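Local coordinates for ARF GTPase-activating protein GIT1 (Rattus norvegicus, PDB 6IUH) that probably stimulates GTP hydrolysis by ARF GTPases and, through its C-terminal four-helix domain, binds the chain of another protein, at residues Leu73-Ala78 against Ala116-Gln121. Numbering follows the deposited sequence.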
ATOM      1  N   LEU A  73      -8.640   0.435   7.942  1.00 20.05           N
ATOM      2  CA  LEU A  73      -8.692  -0.904   7.359  1.00 20.00           C
ATOM      3  C   LEU A  73      -9.483  -0.894   6.063  1.00 22.56           C
ATOM      4  O   LEU A  73      -9.151  -1.612   5.120  1.00 23.25           O
ATOM      5  CB  LEU A  73      -9.297  -1.909   8.341  1.00 23.11           C
ATOM      6  CG  LEU A  73      -8.352  -2.389   9.442  1.00 25.27           C
ATOM      7  CD1 LEU A  73      -9.052  -3.382  10.354  1.00 26.87           C
ATOM      8  CD2 LEU A  73      -7.099  -3.001   8.835  1.00 28.22           C
ATOM      9  N   ARG A  74     -10.529  -0.077   6.014  1.00 20.94           N
ATOM     10  CA  ARG A  74     -11.336   0.045   4.809  0.58 21.98           C
ATOM     11  C   ARG A  74     -10.494   0.586   3.659  1.00 25.34           C
ATOM     12  O   ARG A  74     -10.565   0.081   2.539  1.00 22.66           O
ATOM     13  CB  ARG A  74     -12.545   0.949   5.055  0.58 25.14           C
ATOM     14  CG  ARG A  74     -13.532   0.979   3.901  0.58 32.56           C
ATOM     15  CD  ARG A  74     -14.795   1.743   4.267  0.58 38.41           C
ATOM     16  NE  ARG A  74     -15.432   1.209   5.468  0.58 38.15           N
ATOM     17  CZ  ARG A  74     -15.478   1.844   6.634  0.58 36.94           C
ATOM     18  NH1 ARG A  74     -14.933   3.045   6.760  0.58 36.89           N
ATOM     19  NH2 ARG A  74     -16.078   1.280   7.675  0.58 40.04           N
ATOM     20  N   LEU A  75      -9.693   1.608   3.941  1.00 25.19           N
ATOM     21  CA  LEU A  75      -8.830   2.198   2.923  1.00 26.38           C
ATOM     22  C   LEU A  75      -7.752   1.217   2.476  1.00 24.36           C
ATOM     23  O   LEU A  75      -7.494   1.062   1.281  1.00 26.06           O
ATOM     24  CB  LEU A  75      -8.187   3.476   3.452  1.00 26.71           C
ATOM     25  CG  LEU A  75      -7.275   4.222   2.482  1.00 24.90           C
ATOM     26  CD1 LEU A  75      -8.042   4.619   1.233  1.00 28.46           C
ATOM     27  CD2 LEU A  75      -6.689   5.449   3.171  1.00 24.46           C
ATOM     28  N   LEU A  76      -7.124   0.565   3.449  1.00 22.97           N
ATOM     29  CA  LEU A  76      -6.102  -0.443   3.194  1.00 26.26           C
ATOM     30  C   LEU A  76      -6.612  -1.561   2.286  1.00 27.10           C
ATOM     31  O   LEU A  76      -5.997  -1.875   1.266  1.00 23.16           O
ATOM     32  CB  LEU A  76      -5.613  -1.042   4.513  1.00 27.09           C
ATOM     33  CG  LEU A  76      -4.437  -2.010   4.422  1.00 26.86           C
ATOM     34  CD1 LEU A  76      -3.146  -1.250   4.169  1.00 24.46           C
ATOM     35  CD2 LEU A  76      -4.329  -2.868   5.680  1.00 27.10           C
ATOM     36  N   ASN A  77      -7.736  -2.157   2.664  1.00 21.76           N
ATOM     37  CA  ASN A  77      -8.300  -3.279   1.915  1.00 25.65           C
ATOM     38  C   ASN A  77      -8.796  -2.882   0.528  1.00 25.87           C
ATOM     39  O   ASN A  77      -8.557  -3.591  -0.450  1.00 26.16           O
ATOM     40  CB  ASN A  77      -9.442  -3.920   2.708  1.00 30.80           C
ATOM     41  CG  ASN A  77      -8.954  -4.649   3.946  1.00 33.96           C
ATOM     42  OD1 ASN A  77      -7.884  -5.258   3.940  1.00 39.35           O
ATOM     43  ND2 ASN A  77      -9.742  -4.595   5.015  1.00 29.80           N
ATOM     44  N   ALA A  78      -9.483  -1.748   0.443  1.00 21.56           N
ATOM     45  CA  ALA A  78     -10.029  -1.286  -0.831  1.00 25.84           C
ATOM     46  C   ALA A  78      -8.930  -0.923  -1.823  1.00 21.84           C
ATOM     47  O   ALA A  78      -9.075  -1.149  -3.022  1.00 22.79           O
ATOM     48  CB  ALA A  78     -10.951  -0.098  -0.616  1.00 25.10           C
ATOM     49  N   ALA A 116      -0.077   2.597   1.537  1.00 20.11           N
ATOM     50  CA  ALA A 116       0.913   3.131   2.466  1.00 22.66           C
ATOM     51  C   ALA A 116       0.281   4.120   3.443  1.00 21.32           C
ATOM     52  O   ALA A 116       0.604   4.121   4.632  1.00 21.16           O
ATOM     53  CB  ALA A 116       2.047   3.792   1.704  1.00 26.22           C
ATOM     54  N   LYS A 117      -0.615   4.961   2.933  1.00 20.01           N
ATOM     55  CA  LYS A 117      -1.323   5.939   3.760  1.00 24.16           C
ATOM     56  C   LYS A 117      -2.092   5.256   4.882  1.00 20.33           C
ATOM     57  O   LYS A 117      -1.982   5.638   6.050  1.00 20.28           O
ATOM     58  CB  LYS A 117      -2.280   6.769   2.904  1.00 23.46           C
ATOM     59  CG  LYS A 117      -2.907   7.959   3.620  1.00 30.51           C
ATOM     60  CD  LYS A 117      -3.828   8.721   2.675  1.00 37.17           C
ATOM     61  CE  LYS A 117      -4.325  10.020   3.278  1.00 42.70           C
ATOM     62  NZ  LYS A 117      -5.167  10.769   2.307  1.00 46.67           N
ATOM     63  N   ALA A 118      -2.870   4.241   4.517  1.00 21.18           N
ATOM     64  CA  ALA A 118      -3.647   3.474   5.481  1.00 25.12           C
ATOM     65  C   ALA A 118      -2.741   2.745   6.470  1.00 20.57           C
ATOM     66  O   ALA A 118      -3.026   2.698   7.669  1.00 20.11           O
ATOM     67  CB  ALA A 118      -4.551   2.480   4.758  1.00 22.38           C
ATOM     68  N   ALA A 119      -1.653   2.171   5.964  1.00 21.43           N
ATOM     69  CA  ALA A 119      -0.716   1.436   6.807  1.00 25.94           C
ATOM     70  C   ALA A 119      -0.111   2.355   7.860  1.00 25.12           C
ATOM     71  O   ALA A 119      -0.011   1.987   9.032  1.00 23.99           O
ATOM     72  CB  ALA A 119       0.378   0.798   5.964  1.00 25.57           C
ATOM     73  N   LYS A 120       0.283   3.553   7.433  1.00 18.74           N
ATOM     74  CA  LYS A 120       0.812   4.568   8.339  1.00 21.95           C
ATOM     75  C   LYS A 120      -0.205   4.945   9.415  1.00 26.20           C
ATOM     76  O   LYS A 120       0.144   5.079  10.590  1.00 22.48           O
ATOM     77  CB  LYS A 120       1.227   5.821   7.561  1.00 20.15           C
ATOM     78  CG  LYS A 120       1.918   6.879   8.413  1.00 25.75           C
ATOM     79  CD  LYS A 120       2.076   8.185   7.647  1.00 37.21           C
ATOM     80  CE  LYS A 120       0.719   8.754   7.258  1.00 49.36           C
ATOM     81  NZ  LYS A 120       0.843   9.976   6.414  1.00 57.64           N
ATOM     82  N   GLN A 121      -1.458   5.121   9.009  1.00 26.61           N
ATOM     83  CA  GLN A 121      -2.516   5.472   9.950  1.00 22.03           C
ATOM     84  C   GLN A 121      -2.665   4.393  11.014  1.00 24.73           C
ATOM     85  O   GLN A 121      -2.800   4.692  12.196  1.00 24.22           O
ATOM     86  CB  GLN A 121      -3.843   5.685   9.218  1.00 21.97           C
ATOM     87  CG  GLN A 121      -3.867   6.929   8.345  1.00 27.85           C
ATOM     88  CD  GLN A 121      -5.085   6.996   7.440  1.00 35.17           C
ATOM     89  OE1 GLN A 121      -5.945   6.117   7.465  1.00 26.59           O
ATOM     90  NE2 GLN A 121      -5.157   8.044   6.630  1.00 37.23           N
TER
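The methyl of Ala118 points toward helix 67-87 and settles against the backbone between two leucines, its CB 3.5 Å from Leu76 N and 3.7 Å from Leu76 CA. Alanine suits this place because a single methyl lets the main chains close in: the Leu76 and Ala118 CA atoms are 5.2 Å apart, and the axes of the two short segments approach to 8.2 Å, running roughly antiparallel at 148°. Leu75 and Leu76 flank that methyl. Each carries CG anti to its backbone N, yet Leu75 faces the partner helix and Leu76 leaves to one side. Leu75 lays CB, CG and CD2 alongside the Ala118 methyl, with CG at 4.0 Å; its CD2 also approaches the aliphatic part of Lys117 and the amide end of Gln121. Leu76 has its CB 3.7 Å from Ala118 CB, while CD1 sits against both that methyl and the backbone N of Ala119, whose small side chain lets it come so close. The long side chains of Lys117 and Gln121 suit the margin, and Gln121 OE1 is hydrogen-bonded to Ser72 OG, one turn before Leu76. In this four-helix bundle, helix 42-57 packs on the inner flank, Val53 meeting Leu76 and Met56 meeting Ala119, whereas another protein's chain rests its backbone on Leu75 and offers a polar side chain that hydrogen-bonds Lys120 NZ.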